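Local structure of glycosaminoglycan xylosylkinase (Hydra vulgaris, 5XOM) at residues D241-C245 against V316-R320. The protein probably phosphorylates xylose in the glycosaminoglycan-protein linkage region, as a member of the Fam20 family of secretory-pathway kinases. Sequence-based numbering, arbitrary orientation.
Sequences DSHYC and VQCCR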
loop_
_atom_site.group_PDB
_atom_site.type_symbol
_atom_site.label_atom_id
_atom_site.label_comp_id
_atom_site.label_asym_id
_atom_site.label_seq_id
_atom_site.Cartn_x
_atom_site.Cartn_y
_atom_site.Cartn_z
ATOM N N ASP A 241 14.752 14.323 41.101
ATOM C CA ASP A 241 16.041 14.133 40.459
ATOM C C ASP A 241 16.011 14.688 39.040
ATOM O O ASP A 241 14.971 14.710 38.374
ATOM C CB ASP A 241 16.405 12.648 40.452
ATOM C CG ASP A 241 17.838 12.390 40.010
ATOM O OD1 ASP A 241 18.526 13.344 39.597
ATOM O OD2 ASP A 241 18.273 11.218 40.072
ATOM N N SER A 242 17.176 15.125 38.571
ATOM C CA SER A 242 17.321 15.630 37.217
ATOM C C SER A 242 18.274 14.796 36.379
ATOM O O SER A 242 18.293 14.952 35.153
ATOM C CB SER A 242 17.823 17.091 37.250
ATOM O OG SER A 242 17.560 17.744 36.021
ATOM N N HIS A 243 19.046 13.907 37.004
ATOM C CA HIS A 243 19.825 12.886 36.317
ATOM C C HIS A 243 19.112 11.536 36.325
ATOM O O HIS A 243 19.757 10.483 36.283
ATOM C CB HIS A 243 21.209 12.787 36.961
ATOM C CG HIS A 243 21.904 14.109 37.083
ATOM N ND1 HIS A 243 23.022 14.437 36.347
ATOM C CD2 HIS A 243 21.630 15.190 37.853
ATOM C CE1 HIS A 243 23.408 15.662 36.659
ATOM N NE2 HIS A 243 22.580 16.140 37.570
ATOM N N TYR A 244 17.778 11.566 36.388
ATOM C CA TYR A 244 16.971 10.359 36.544
ATOM C C TYR A 244 17.146 9.374 35.391
ATOM O O TYR A 244 17.103 8.158 35.612
ATOM C CB TYR A 244 15.498 10.749 36.669
ATOM C CG TYR A 244 14.548 9.581 36.781
ATOM C CD1 TYR A 244 14.446 8.856 37.962
ATOM C CD2 TYR A 244 13.771 9.188 35.698
ATOM C CE1 TYR A 244 13.578 7.787 38.071
ATOM C CE2 TYR A 244 12.899 8.117 35.796
ATOM C CZ TYR A 244 12.810 7.417 36.981
ATOM O OH TYR A 244 11.945 6.351 37.077
ATOM N N CYS A 245 17.332 9.865 34.158
ATOM C CA CYS A 245 17.487 8.952 33.024
ATOM C C CYS A 245 18.721 8.079 33.193
ATOM O O CYS A 245 18.704 6.892 32.846
ATOM C CB CYS A 245 17.562 9.725 31.707
ATOM S SG CYS A 245 17.489 8.679 30.209
ATOM N N VAL A 316 13.268 15.203 27.662
ATOM C CA VAL A 316 13.989 16.315 28.279
ATOM C C VAL A 316 15.114 15.808 29.176
ATOM O O VAL A 316 16.205 16.388 29.214
ATOM C CB VAL A 316 13.009 17.219 29.050
ATOM C CG1 VAL A 316 13.760 18.249 29.874
ATOM C CG2 VAL A 316 12.057 17.912 28.079
ATOM N N GLN A 317 14.870 14.722 29.913
ATOM C CA GLN A 317 15.885 14.229 30.836
ATOM C C GLN A 317 16.909 13.338 30.140
ATOM O O GLN A 317 18.089 13.358 30.503
ATOM C CB GLN A 317 15.221 13.500 32.007
ATOM C CG GLN A 317 14.454 14.443 32.940
ATOM C CD GLN A 317 13.826 13.734 34.122
ATOM O OE1 GLN A 317 13.638 12.519 34.111
ATOM N NE2 GLN A 317 13.511 14.489 35.168
ATOM N N CYS A 318 16.490 12.558 29.139
ATOM C CA CYS A 318 17.410 11.642 28.470
ATOM C C CYS A 318 18.203 12.300 27.348
ATOM O O CYS A 318 19.350 11.908 27.101
ATOM C CB CYS A 318 16.645 10.438 27.899
ATOM S SG CYS A 318 15.885 9.342 29.140
ATOM N N CYS A 319 17.627 13.299 26.676
ATOM C CA CYS A 319 18.247 13.940 25.517
ATOM C C CYS A 319 18.788 12.904 24.537
ATOM O O CYS A 319 19.960 12.914 24.155
ATOM C CB CYS A 319 19.327 14.932 25.943
ATOM S SG CYS A 319 18.630 16.509 26.508
ATOM N N ARG A 320 17.929 11.953 24.191
ATOM C CA ARG A 320 18.164 11.043 23.085
ATOM C C ARG A 320 16.919 11.052 22.212
ATOM O O ARG A 320 15.795 11.162 22.716
ATOM C CB ARG A 320 18.481 9.632 23.587
ATOM C CG ARG A 320 19.678 9.596 24.546
ATOM C CD ARG A 320 19.778 8.276 25.297
ATOM N NE ARG A 320 19.895 7.138 24.396
ATOM C CZ ARG A 320 21.049 6.707 23.893
ATOM N NH1 ARG A 320 22.183 7.317 24.219
ATOM N NH2 ARG A 320 21.068 5.665 23.071
#
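A disulfide bridge between two short helices is the heart of this contact: C245, on helix 244-248, is joined to C318, at the end of helix 313-318. The SG atoms of C245 and C318 lie 2.0 Å apart with a chi3 of 98°, close to the relaxed value for a disulfide, and the CA atoms of C245 and C318 are 5.3 Å apart. C318 also packs on L260 and I264 of helix 259-273. Beside the bridge, Q317 points its side chain toward 241-245. Q317 CB is 4.5 Å from C245 CB, and Q317 OE1 comes to 3.6 Å from Y244 CB. The amide is held by hydrogen bonds to W227 NE1 and W238 O; the 3.5 Å from Q317 NE2 to D241 O is only a close approach. In the loop before C245, D241 OD1 accepts from H243 N at 2.7 Å, an Asx turn. After C318 the chain leaves helical geometry at C319, which has a positive phi and is itself bonded to C378 in a second disulfide. Adjacent cysteines thus tie the end of one helix to two separate parts of the chain, a cross-linking typical of secretory-pathway proteins and here built into the Fam20 C-terminal kinase domain.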